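Local coordinates for protein malyl-CoA lyase/beta-methylmalyl-CoA lyase (Methylobacterium extorquens, PDB 5UGR) that belongs to the HpcH/HpaI aldolase/citrate lyase family of TIM-barrel enzymes and carries a magnesium ion in its metal site, at residues A[14-20]-A[34-40]; A[274-279]-A[314-319]; A[280-284]-A[296-300]. One frame throughout, in Å; residues are numbered along the deposited sequence. Where two conformers were deposited one is given.

Interaction 1: A[14-20]-A[34-40]; sequences HRSELAV and SKADVIF
Val38 lays its CG2 methyl over one face of the His14 imidazole, 3.7 Å from the ring centroid and displaced toward the rim, a CH-pi contact. At the edge of that ring, nearly in its plane, NE2 donates to Glu17 OE2, which it meets from above the carboxylate plane. The Phe40 ring is covered on one face by Ala19, whose CA sits 4.0 Å from the ring centroid and close to the normal. Phe40 reaches back over its neighbour strand because its CG is held between backbone N and carbonyl carbon (chi1 74°), and Trp254 adds an edge-to-face contact. The third flat group, the Arg15 guanidinium, presents its edge to Asp37, with the two planes only 14° apart. Here Arg15 NE bonds the syn lone pair of Asp37 OD2 at 2.8 Å, while the backbone N of Arg15 takes the anti lone pair at 2.9 Å, so one oxygen is gripped from two directions; Lys324 is modelled as a further partner of the other oxygen, OD1, whose position is less certain. Nearby, Ser16 OG accepts from Asp37 N at 2.9 Å and is also hydrogen-bonded to Asn265. Between the strands, Ser16 O, Leu18 N, Leu18 O and Val20 N alternate in bonding Val38 N, Val38 O, Phe40 N and Phe40 O. Leu18 packs its CB on Ala36 CB at 3.8 Å, on the side covered by helix 25-32. Parallel strands joined through that helix form a beta-alpha-beta unit, here the first two neighbours of the eight-stranded TIM barrel.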
ATOM      1  N   HIS A  14      26.758  17.526 -13.067  1.00 16.02           N
ATOM      2  CA  HIS A  14      27.015  17.001 -11.733  1.00 15.33           C
ATOM      3  C   HIS A  14      28.086  15.897 -11.759  1.00 17.00           C
ATOM      4  O   HIS A  14      27.909  14.813 -11.204  1.00 20.87           O
ATOM      5  CB  HIS A  14      25.675  16.491 -11.198  1.00 15.59           C
ATOM      6  CG  HIS A  14      25.622  16.273  -9.740  1.00 14.63           C
ATOM      7  ND1 HIS A  14      24.426  16.292  -9.045  1.00 16.52           N
ATOM      8  CD2 HIS A  14      26.581  16.029  -8.830  1.00 16.38           C
ATOM      9  CE1 HIS A  14      24.669  16.098  -7.768  1.00 15.95           C
ATOM     10  NE2 HIS A  14      25.963  15.912  -7.620  1.00 15.26           N
ATOM     11  N   ARG A  15      29.203  16.157 -12.417  1.00 15.68           N
ATOM     12  CA  ARG A  15      30.292  15.175 -12.489  1.00 14.84           C
ATOM     13  C   ARG A  15      31.066  15.007 -11.179  1.00 14.68           C
ATOM     14  O   ARG A  15      31.519  13.910 -10.825  1.00 15.46           O
ATOM     15  CB  ARG A  15      31.263  15.554 -13.610  1.00 15.97           C
ATOM     16  CG  ARG A  15      30.667  15.648 -14.992  1.00 17.02           C
ATOM     17  CD  ARG A  15      31.576  16.357 -15.947  1.00 16.70           C
ATOM     18  NE  ARG A  15      31.900  17.693 -15.501  1.00 18.73           N
ATOM     19  CZ  ARG A  15      32.907  18.421 -15.976  1.00 19.61           C
ATOM     20  NH1 ARG A  15      33.703  17.973 -16.946  1.00 22.81           N
ATOM     21  NH2 ARG A  15      33.122  19.623 -15.497  1.00 20.93           N
ATOM     22  N   SER A  16      31.276  16.138 -10.513  1.00 15.74           N
ATOM     23  CA  SER A  16      32.077  16.253  -9.317  1.00 15.99           C
ATOM     24  C   SER A  16      31.301  16.988  -8.260  1.00 16.41           C
ATOM     25  O   SER A  16      30.660  18.023  -8.537  1.00 16.58           O
ATOM     26  CB  SER A  16      33.397  16.987  -9.630  1.00 18.60           C
ATOM     27  OG  SER A  16      33.182  18.227 -10.276  1.00 17.23           O
ATOM     28  N   GLU A  17      31.337  16.433  -7.038  1.00 14.93           N
ATOM     29  CA  GLU A  17      30.609  17.033  -5.899  1.00 14.78           C
ATOM     30  C   GLU A  17      31.587  17.164  -4.761  1.00 14.93           C
ATOM     31  O   GLU A  17      31.973  16.157  -4.134  1.00 15.28           O
ATOM     32  CB  GLU A  17      29.417  16.148  -5.556  1.00 14.16           C
ATOM     33  CG  GLU A  17      28.621  16.578  -4.337  1.00 14.84           C
ATOM     34  CD  GLU A  17      27.303  15.818  -4.149  1.00 15.17           C
ATOM     35  OE1 GLU A  17      26.660  15.942  -3.057  1.00 14.91           O
ATOM     36  OE2 GLU A  17      26.900  15.110  -5.113  1.00 14.17           O
ATOM     37  N   LEU A  18      32.004  18.416  -4.489  1.00 15.74           N
ATOM     38  CA  LEU A  18      33.045  18.668  -3.486  1.00 17.93           C
ATOM     39  C   LEU A  18      32.410  18.983  -2.144  1.00 16.07           C
ATOM     40  O   LEU A  18      31.565  19.877  -2.048  1.00 17.04           O
ATOM     41  CB  LEU A  18      33.901  19.851  -3.934  1.00 16.94           C
ATOM     42  CG  LEU A  18      34.981  20.328  -2.985  1.00 18.67           C
ATOM     43  CD1 LEU A  18      36.088  19.298  -2.920  1.00 20.19           C
ATOM     44  CD2 LEU A  18      35.545  21.657  -3.436  1.00 20.66           C
ATOM     45  N   ALA A  19      32.862  18.263  -1.115  1.00 15.74           N
ATOM     46  CA  ALA A  19      32.470  18.456   0.255  1.00 16.86           C
ATOM     47  C   ALA A  19      33.399  19.433   0.942  1.00 17.66           C
ATOM     48  O   ALA A  19      34.608  19.219   0.945  1.00 21.46           O
ATOM     49  CB  ALA A  19      32.542  17.142   0.981  1.00 19.45           C
ATOM     50  N   VAL A  20      32.837  20.467   1.558  1.00 15.54           N
ATOM     51  CA  VAL A  20      33.668  21.487   2.231  1.00 16.75           C
ATOM     52  C   VAL A  20      33.104  21.760   3.634  1.00 18.55           C
ATOM     53  O   VAL A  20      31.986  22.228   3.745  1.00 18.89           O
ATOM     54  CB  VAL A  20      33.728  22.791   1.440  1.00 20.64           C
ATOM     55  CG1 VAL A  20      34.752  23.743   2.097  1.00 24.33           C
ATOM     56  CG2 VAL A  20      34.040  22.590  -0.027  1.00 22.49           C
ATOM     57  N   SER A  34      37.543  26.488  -7.294  1.00 26.77           N
ATOM     58  CA  SER A  34      37.827  25.145  -7.778  1.00 24.63           C
ATOM     59  C   SER A  34      37.031  24.851  -9.046  1.00 22.18           C
ATOM     60  O   SER A  34      36.159  25.601  -9.476  1.00 25.16           O
ATOM     61  CB  SER A  34      37.523  24.095  -6.728  1.00 25.92           C
ATOM     62  OG  SER A  34      36.134  23.888  -6.633  1.00 23.82           O
ATOM     63  N   LYS A  35      37.388  23.707  -9.615  1.00 21.29           N
ATOM     64  CA  LYS A  35      36.741  23.160 -10.798  1.00 20.33           C
ATOM     65  C   LYS A  35      35.587  22.189 -10.524  1.00 19.72           C
ATOM     66  O   LYS A  35      35.071  21.546 -11.443  1.00 19.95           O
ATOM     67  CB  LYS A  35      37.781  22.529 -11.710  1.00 21.46           C
ATOM     68  CG  LYS A  35      38.783  23.542 -12.293  1.00 25.81           C
ATOM     69  CD  LYS A  35      39.802  22.827 -13.135  1.00 32.09           C
ATOM     70  CE  LYS A  35      40.875  23.830 -13.567  1.00 38.94           C
ATOM     71  NZ  LYS A  35      41.834  23.146 -14.486  1.00 50.99           N
ATOM     72  N   ALA A  36      35.122  22.135  -9.296  1.00 17.65           N
ATOM     73  CA  ALA A  36      33.975  21.263  -8.964  1.00 17.15           C
ATOM     74  C   ALA A  36      32.730  21.784  -9.623  1.00 17.26           C
ATOM     75  O   ALA A  36      32.498  22.995  -9.693  1.00 20.73           O
ATOM     76  CB  ALA A  36      33.763  21.248  -7.477  1.00 16.97           C
ATOM     77  N   ASP A  37      31.878  20.852 -10.059  1.00 16.09           N
ATOM     78  CA  ASP A  37      30.560  21.225 -10.619  1.00 16.80           C
ATOM     79  C   ASP A  37      29.585  21.637  -9.540  1.00 16.02           C
ATOM     80  O   ASP A  37      28.756  22.530  -9.728  1.00 17.67           O
ATOM     81  CB  ASP A  37      29.965  20.074 -11.400  1.00 16.33           C
ATOM     82  CG  ASP A  37      30.736  19.715 -12.704  1.00 18.11           C
ATOM     83  OD1 ASP A  37      31.444  20.594 -13.250  1.00 18.51           O
ATOM     84  OD2 ASP A  37      30.529  18.577 -13.207  1.00 16.71           O
ATOM     85  N   VAL A  38      29.608  20.873  -8.454  1.00 16.43           N
ATOM     86  CA  VAL A  38      28.671  21.026  -7.346  1.00 15.45           C
ATOM     87  C   VAL A  38      29.517  21.103  -6.079  1.00 15.90           C
ATOM     88  O   VAL A  38      30.471  20.349  -5.940  1.00 16.52           O
ATOM     89  CB  VAL A  38      27.741  19.763  -7.241  1.00 16.57           C
ATOM     90  CG1 VAL A  38      26.805  19.858  -6.056  1.00 18.46           C
ATOM     91  CG2 VAL A  38      26.931  19.554  -8.521  1.00 16.84           C
ATOM     92  N   ILE A  39      29.165  22.005  -5.173  1.00 15.62           N
ATOM     93  CA  ILE A  39      29.814  22.077  -3.868  1.00 16.21           C
ATOM     94  C   ILE A  39      28.757  22.004  -2.794  1.00 15.62           C
ATOM     95  O   ILE A  39      27.742  22.708  -2.888  1.00 17.67           O
ATOM     96  CB  ILE A  39      30.635  23.411  -3.676  1.00 18.17           C
ATOM     97  CG1 ILE A  39      31.821  23.395  -4.646  1.00 19.31           C
ATOM     98  CG2 ILE A  39      31.114  23.527  -2.209  1.00 19.67           C
ATOM     99  CD1 ILE A  39      32.677  24.661  -4.606  1.00 22.14           C
ATOM    100  N   PHE A  40      28.981  21.167  -1.778  1.00 14.80           N
ATOM    101  CA  PHE A  40      28.180  21.301  -0.577  1.00 14.80           C
ATOM    102  C   PHE A  40      29.005  21.786   0.575  1.00 15.21           C
ATOM    103  O   PHE A  40      30.120  21.316   0.805  1.00 16.05           O
ATOM    104  CB  PHE A  40      27.336  20.040  -0.217  1.00 14.88           C
ATOM    105  CG  PHE A  40      28.077  18.864   0.353  1.00 15.29           C
ATOM    106  CD1 PHE A  40      28.419  18.793   1.687  1.00 15.71           C
ATOM    107  CD2 PHE A  40      28.258  17.722  -0.423  1.00 16.25           C
ATOM    108  CE1 PHE A  40      28.998  17.648   2.207  1.00 16.96           C
ATOM    109  CE2 PHE A  40      28.813  16.577   0.085  1.00 16.34           C
ATOM    110  CZ  PHE A  40      29.179  16.542   1.441  1.00 15.96           C
TER

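Interaction 2: A[274-279]-A[314-319]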
ATOM      1  N   GLU A 274      27.909   9.572 -27.332  1.00 25.92           N
ATOM      2  CA  GLU A 274      26.592   9.645 -26.708  1.00 26.31           C
ATOM      3  C   GLU A 274      25.971  11.030 -26.854  1.00 25.38           C
ATOM      4  O   GLU A 274      24.741  11.125 -27.008  1.00 23.91           O
ATOM      5  CB  GLU A 274      26.587   9.097 -25.264  1.00 31.57           C
ATOM      6  CG  GLU A 274      27.048   9.992 -24.195  1.00 31.66           C
ATOM      7  CD  GLU A 274      27.262   9.175 -22.861  1.00 39.39           C
ATOM      8  OE1 GLU A 274      28.447   8.957 -22.459  1.00 33.63           O
ATOM      9  OE2 GLU A 274      26.254   8.731 -22.226  1.00 36.78           O
ATOM     10  N   VAL A 275      26.803  12.074 -26.871  1.00 23.38           N
ATOM     11  CA  VAL A 275      26.309  13.432 -27.093  1.00 22.91           C
ATOM     12  C   VAL A 275      25.818  13.544 -28.538  1.00 24.60           C
ATOM     13  O   VAL A 275      24.744  14.088 -28.778  1.00 25.66           O
ATOM     14  CB  VAL A 275      27.358  14.486 -26.747  1.00 26.29           C
ATOM     15  CG1 VAL A 275      26.962  15.897 -27.161  1.00 29.78           C
ATOM     16  CG2 VAL A 275      27.656  14.463 -25.199  1.00 28.67           C
ATOM     17  N   THR A 276      26.620  13.060 -29.497  1.00 23.73           N
ATOM     18  CA  THR A 276      26.185  13.062 -30.893  1.00 25.01           C
ATOM     19  C   THR A 276      24.854  12.352 -31.127  1.00 28.96           C
ATOM     20  O   THR A 276      23.948  12.949 -31.768  1.00 25.07           O
ATOM     21  CB  THR A 276      27.292  12.522 -31.791  1.00 27.09           C
ATOM     22  OG1 THR A 276      28.370  13.468 -31.719  1.00 28.18           O
ATOM     23  CG2 THR A 276      26.795  12.324 -33.245  1.00 31.51           C
ATOM     24  N   LYS A 277      24.680  11.178 -30.513  1.00 25.00           N
ATOM     25  CA  LYS A 277      23.392  10.478 -30.623  1.00 29.17           C
ATOM     26  C   LYS A 277      22.239  11.294 -30.085  1.00 23.09           C
ATOM     27  O   LYS A 277      21.143  11.337 -30.703  1.00 25.33           O
ATOM     28  CB  LYS A 277      23.419   9.119 -29.939  1.00 26.59           C
ATOM     29  CG  LYS A 277      22.083   8.383 -29.961  1.00 33.24           C
ATOM     30  CD  LYS A 277      22.134   6.944 -29.470  1.00 38.55           C
ATOM     31  CE  LYS A 277      20.987   6.181 -30.154  1.00 44.73           C
ATOM     32  NZ  LYS A 277      20.788   4.802 -29.646  1.00 51.72           N
ATOM     33  N   ALA A 278      22.442  11.898 -28.918  1.00 21.76           N
ATOM     34  CA  ALA A 278      21.433  12.788 -28.351  1.00 20.58           C
ATOM     35  C   ALA A 278      21.107  13.973 -29.296  1.00 22.18           C
ATOM     36  O   ALA A 278      19.919  14.309 -29.490  1.00 21.93           O
ATOM     37  CB  ALA A 278      21.790  13.266 -26.931  1.00 21.83           C
ATOM     38  N   ARG A 279      22.134  14.583 -29.884  1.00 22.74           N
ATOM     39  CA  ARG A 279      21.909  15.701 -30.822  1.00 22.56           C
ATOM     40  C   ARG A 279      21.129  15.258 -32.044  1.00 23.76           C
ATOM     41  O   ARG A 279      20.239  15.975 -32.521  1.00 25.57           O
ATOM     42  CB  ARG A 279      23.214  16.384 -31.251  1.00 24.99           C
ATOM     43  CG  ARG A 279      23.915  17.082 -30.079  1.00 26.35           C
ATOM     44  CD  ARG A 279      24.704  18.308 -30.454  1.00 28.62           C
ATOM     45  NE  ARG A 279      25.545  18.783 -29.369  1.00 28.70           N
ATOM     46  CZ  ARG A 279      25.222  19.706 -28.446  1.00 35.34           C
ATOM     47  NH1 ARG A 279      24.018  20.318 -28.400  1.00 36.95           N
ATOM     48  NH2 ARG A 279      26.151  20.017 -27.535  1.00 49.85           N
ATOM     49  N   LEU A 314      20.662  14.954 -21.462  1.00 20.61           N
ATOM     50  CA  LEU A 314      22.085  14.801 -21.761  0.50 20.23           C
ATOM     51  C   LEU A 314      22.643  16.029 -22.477  1.00 22.58           C
ATOM     52  O   LEU A 314      23.775  16.456 -22.198  1.00 24.07           O
ATOM     53  CB  LEU A 314      22.371  13.557 -22.576  0.50 19.09           C
ATOM     54  CG  LEU A 314      23.847  13.298 -22.893  0.50 18.73           C
ATOM     55  CD1 LEU A 314      24.652  13.149 -21.613  0.50 20.83           C
ATOM     56  CD2 LEU A 314      23.933  12.057 -23.763  0.50 17.97           C
ATOM     57  N   ILE A 315      21.870  16.591 -23.396  1.00 20.22           N
ATOM     58  CA  ILE A 315      22.303  17.789 -24.102  1.00 18.82           C
ATOM     59  C   ILE A 315      22.442  18.987 -23.193  1.00 22.16           C
ATOM     60  O   ILE A 315      23.376  19.784 -23.336  1.00 25.54           O
ATOM     61  CB  ILE A 315      21.436  18.084 -25.307  1.00 21.41           C
ATOM     62  CG1 ILE A 315      21.642  17.019 -26.399  1.00 23.65           C
ATOM     63  CG2 ILE A 315      21.745  19.465 -25.892  1.00 26.57           C
ATOM     64  CD1 ILE A 315      23.083  16.616 -26.717  1.00 28.03           C
ATOM     65  N   GLN A 316      21.525  19.136 -22.246  1.00 24.41           N
ATOM     66  CA  GLN A 316      21.632  20.271 -21.334  1.00 29.17           C
ATOM     67  C   GLN A 316      22.947  20.193 -20.556  1.00 26.59           C
ATOM     68  O   GLN A 316      23.596  21.200 -20.298  1.00 30.92           O
ATOM     69  CB  GLN A 316      20.404  20.367 -20.386  1.00 35.79           C
ATOM     70  CG  GLN A 316      19.098  20.881 -21.047  1.00 38.27           C
ATOM     71  CD  GLN A 316      19.173  22.272 -21.681  1.00 41.18           C
ATOM     72  OE1 GLN A 316      18.764  22.441 -22.841  1.00 60.51           O
ATOM     73  NE2 GLN A 316      19.672  23.272 -20.943  1.00 41.17           N
ATOM     74  N   LYS A 317      23.301  18.988 -20.151  1.00 28.73           N
ATOM     75  CA  LYS A 317      24.580  18.686 -19.496  1.00 31.57           C
ATOM     76  C   LYS A 317      25.841  18.928 -20.369  1.00 28.78           C
ATOM     77  O   LYS A 317      26.831  19.555 -19.914  1.00 30.31           O
ATOM     78  CB  LYS A 317      24.541  17.254 -18.886  1.00 39.17           C
ATOM     79  CG  LYS A 317      23.862  17.108 -17.507  1.00 50.43           C
ATOM     80  CD  LYS A 317      22.336  16.933 -17.529  1.00 41.43           C
ATOM     81  CE  LYS A 317      21.796  15.716 -16.784  1.00 41.68           C
ATOM     82  NZ  LYS A 317      21.556  15.892 -15.305  1.00 27.21           N
ATOM     83  N   ALA A 318      25.800  18.489 -21.630  1.00 25.20           N
ATOM     84  CA  ALA A 318      26.874  18.747 -22.592  1.00 26.72           C
ATOM     85  C   ALA A 318      27.036  20.246 -22.857  1.00 25.30           C
ATOM     86  O   ALA A 318      28.146  20.782 -22.983  1.00 25.56           O
ATOM     87  CB  ALA A 318      26.600  18.009 -23.902  1.00 27.89           C
ATOM     88  N   ASP A 319      25.907  20.935 -22.932  1.00 21.53           N
ATOM     89  CA  ASP A 319      25.936  22.374 -23.209  1.00 21.80           C
ATOM     90  C   ASP A 319      26.593  23.076 -22.038  1.00 24.13           C
ATOM     91  O   ASP A 319      27.317  24.046 -22.215  1.00 25.53           O
ATOM     92  CB  ASP A 319      24.517  22.915 -23.397  1.00 27.99           C
ATOM     93  CG  ASP A 319      23.876  22.492 -24.745  1.00 28.45           C
ATOM     94  OD1 ASP A 319      24.566  21.893 -25.653  1.00 27.44           O
ATOM     95  OD2 ASP A 319      22.671  22.851 -24.898  1.00 44.87           O
TER
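Arg279 and Asp319 form the salt bridge of this helix pair, and both terminal nitrogens of the guanidinium, NH1 and NH2, converge on a single oxygen. Arg279 NH2 lies 3.1 Å from Asp319 OD1, nearly along the C-O axis, and Arg279 NH1 reaches the same OD1 at 3.2 Å on its syn side. The two flat groups are almost coplanar, 15° apart, yet both bonds are clearly bent, as befits a shared acceptor. Ile315 covers part of the arginine: its CD1 lies over one guanidinium face, toward the rim, and touches Arg279 CG at 3.5 Å. Ile315 CD1 also meets Ala278 CB at 3.6 Å, leading from the charged margin to the apolar part of the contact, where Val275 straddles Ala318, both of its methyls, CG1 and CG2, lying 3.9 Å from Ala318 CB. At the far end Leu314, in the conformer given here, one of two, crosses Glu274 at about a right angle, while the carboxylate of Glu274 turns to the backbone N of Ser271. Ala278 and Ala318 face the partner helix; the axes of the two short segments come within 9.7 Å, with their N-to-C directions 123° apart, an oblique helix-helix packing that joins helix 272-291 to helix 305-322 near the C-terminal end of the chain.

Interaction 3: A[280-284]-A[296-300]; sequences RILEA and VSLDG
Val296 begins the contact by placing its CG1 methyl against Ala284 CB at 3.8 Å. Met285, Ala288 and Ile308 close around the same valine, which therefore sits in an apolar setting. At Ser297 the backbone takes over: its N donates to a water at 3.0 Å, and that water donates to Ala284 O at 2.8 Å, bridging helix and strand, while Ser297 O lies 3.4 Å from Ala284 CB. The side chain of Ser297 turns away from the helix and packs on Pro49 of the second subunit. Leu298 points back and divides its branches. Leu298 CD2 meets Ile281 CG1 at 3.8 Å, the two side chains crossing at about a right angle, whereas Leu298 CD1 lies over one face of the Arg280 guanidinium, 3.6 Å from NH2 and toward the rim. Asp299 follows in a left-handed backbone conformation and closes on Arg280 at the guanidinium edge. This is an end-on, two-pronged salt bridge: Arg280 NH2 to Asp299 OD1 at 2.8 Å and Arg280 NH1 to Asp299 OD2 at 2.9 Å, both nearly straight at 170° and 163°. A bend of the arginine chain about CG-CD (chi3 69°) brings the head to the turn linking strands 296-298 and 301-303. With one N-H for each oxygen and a leucine methyl on its face, the guanidinium is restrained both in rotation and in tilt, and the bridge joins the turn of the hairpin to the helix at the surface.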
ATOM      1  N   ARG A 280      21.381  14.049 -32.475  1.00 21.84           N
ATOM      2  CA  ARG A 280      20.672  13.524 -33.640  1.00 23.65           C
ATOM      3  C   ARG A 280      19.239  13.175 -33.336  1.00 23.39           C
ATOM      4  O   ARG A 280      18.374  13.289 -34.199  1.00 23.89           O
ATOM      5  CB  ARG A 280      21.387  12.294 -34.181  1.00 24.38           C
ATOM      6  CG  ARG A 280      22.760  12.676 -34.764  1.00 24.85           C
ATOM      7  CD  ARG A 280      23.449  11.499 -35.401  1.00 26.74           C
ATOM      8  NE  ARG A 280      22.768  11.074 -36.619  1.00 26.62           N
ATOM      9  CZ  ARG A 280      22.354   9.818 -36.874  1.00 25.47           C
ATOM     10  NH1 ARG A 280      22.599   8.833 -36.055  1.00 30.96           N
ATOM     11  NH2 ARG A 280      21.677   9.538 -37.985  1.00 30.22           N
ATOM     12  N   ILE A 281      18.984  12.758 -32.098  1.00 22.25           N
ATOM     13  CA  ILE A 281      17.625  12.579 -31.640  1.00 20.84           C
ATOM     14  C   ILE A 281      16.859  13.917 -31.700  1.00 21.07           C
ATOM     15  O   ILE A 281      15.723  13.952 -32.166  1.00 21.90           O
ATOM     16  CB  ILE A 281      17.574  11.915 -30.252  1.00 20.91           C
ATOM     17  CG1 ILE A 281      17.925  10.425 -30.366  1.00 20.16           C
ATOM     18  CG2 ILE A 281      16.204  12.066 -29.630  1.00 21.33           C
ATOM     19  CD1 ILE A 281      18.213   9.726 -29.022  1.00 21.92           C
ATOM     20  N   LEU A 282      17.473  14.987 -31.204  1.00 22.00           N
ATOM     21  CA  LEU A 282      16.820  16.306 -31.199  1.00 22.72           C
ATOM     22  C   LEU A 282      16.577  16.765 -32.653  1.00 21.75           C
ATOM     23  O   LEU A 282      15.523  17.331 -32.932  1.00 23.23           O
ATOM     24  CB  LEU A 282      17.633  17.345 -30.389  1.00 25.11           C
ATOM     25  CG  LEU A 282      17.894  17.051 -28.901  1.00 37.04           C
ATOM     26  CD1 LEU A 282      18.281  18.335 -28.187  1.00 38.50           C
ATOM     27  CD2 LEU A 282      16.763  16.325 -28.213  1.00 33.27           C
ATOM     28  N   GLU A 283      17.531  16.507 -33.547  1.00 22.89           N
ATOM     29  CA  GLU A 283      17.280  16.908 -34.941  0.50 21.49           C
ATOM     30  C   GLU A 283      16.202  15.994 -35.553  1.00 22.98           C
ATOM     31  O   GLU A 283      15.361  16.492 -36.286  1.00 21.59           O
ATOM     32  CB  GLU A 283      18.567  17.012 -35.755  0.50 27.25           C
ATOM     33  CG  GLU A 283      19.437  18.234 -35.431  0.50 29.69           C
ATOM     34  CD  GLU A 283      18.860  19.523 -35.926  0.50 30.48           C
ATOM     35  OE1 GLU A 283      18.810  19.705 -37.142  0.50 34.17           O
ATOM     36  OE2 GLU A 283      18.452  20.353 -35.105  0.50 39.64           O
ATOM     37  N   ALA A 284      16.131  14.725 -35.169  1.00 19.75           N
ATOM     38  CA  ALA A 284      15.047  13.854 -35.643  1.00 22.12           C
ATOM     39  C   ALA A 284      13.680  14.312 -35.160  1.00 19.02           C
ATOM     40  O   ALA A 284      12.658  14.172 -35.864  1.00 18.47           O
ATOM     41  CB  ALA A 284      15.296  12.414 -35.192  1.00 19.75           C
ATOM     42  N   VAL A 296       8.801  10.144 -34.017  1.00 20.24           N
ATOM     43  CA  VAL A 296      10.182  10.480 -34.290  1.00 19.13           C
ATOM     44  C   VAL A 296      10.933   9.192 -34.663  1.00 18.14           C
ATOM     45  O   VAL A 296      10.810   8.165 -34.000  1.00 18.96           O
ATOM     46  CB  VAL A 296      10.776  11.135 -33.042  1.00 18.27           C
ATOM     47  CG1 VAL A 296      12.265  11.399 -33.206  1.00 20.42           C
ATOM     48  CG2 VAL A 296      10.001  12.389 -32.657  1.00 21.27           C
ATOM     49  N   SER A 297      11.723   9.249 -35.730  1.00 21.04           N
ATOM     50  CA  SER A 297      12.478   8.132 -36.245  1.00 21.98           C
ATOM     51  C   SER A 297      13.958   8.562 -36.365  1.00 22.26           C
ATOM     52  O   SER A 297      14.261   9.681 -36.842  1.00 25.07           O
ATOM     53  CB  SER A 297      11.942   7.878 -37.704  1.00 26.87           C
ATOM     54  OG  SER A 297      12.493   6.765 -38.179  1.00 41.99           O
ATOM     55  N   LEU A 298      14.867   7.706 -35.981  1.00 22.71           N
ATOM     56  CA  LEU A 298      16.297   7.878 -36.195  1.00 23.09           C
ATOM     57  C   LEU A 298      16.889   6.564 -36.638  1.00 24.20           C
ATOM     58  O   LEU A 298      16.756   5.559 -35.970  1.00 23.85           O
ATOM     59  CB  LEU A 298      16.979   8.311 -34.906  1.00 22.94           C
ATOM     60  CG  LEU A 298      18.494   8.566 -35.005  1.00 24.04           C
ATOM     61  CD1 LEU A 298      18.774   9.727 -35.930  1.00 25.48           C
ATOM     62  CD2 LEU A 298      19.078   8.874 -33.660  1.00 29.18           C
ATOM     63  N   ASP A 299      17.559   6.567 -37.794  1.00 23.33           N
ATOM     64  CA  ASP A 299      18.199   5.375 -38.339  1.00 24.41           C
ATOM     65  C   ASP A 299      17.233   4.190 -38.366  1.00 21.96           C
ATOM     66  O   ASP A 299      17.592   3.060 -38.086  1.00 27.86           O
ATOM     67  CB  ASP A 299      19.487   5.054 -37.589  1.00 30.54           C
ATOM     68  CG  ASP A 299      20.473   6.208 -37.568  1.00 32.98           C
ATOM     69  OD1 ASP A 299      20.537   6.997 -38.519  1.00 31.15           O
ATOM     70  OD2 ASP A 299      21.169   6.363 -36.563  1.00 36.59           O
ATOM     71  N   GLY A 300      15.985   4.462 -38.717  1.00 23.66           N
ATOM     72  CA  GLY A 300      14.998   3.390 -38.879  1.00 24.44           C
ATOM     73  C   GLY A 300      14.343   2.866 -37.598  1.00 22.26           C
ATOM     74  O   GLY A 300      13.663   1.833 -37.629  1.00 22.99           O
TER
HETATM   75  O   HOH W   1      11.990  11.852 -37.295  1.00 20.57           O

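In the fold
Interaction 1 belongs to the barrel itself and is largely buried, whereas interactions 2 and 3 are partly buried and share helix 272-291 in the C-terminal region. The centres of interactions 1 and 2 lie about 21 Å apart, those of interactions 1 and 3 about 34 Å. Interactions 2 and 3 touch directly, Ile315 CG1 meeting Leu282 CD1 at 4.0 Å, so consecutive parts of one helix receive first helix 305-322 and then the hairpin strand 296-298. Chemistry follows location: regular backbone bonding unites the barrel strands, and its ion pair is buried, while the outer contacts combine apolar centres with arginine-aspartate bridges between exposed residues, one sharing a single oxygen, the other using both.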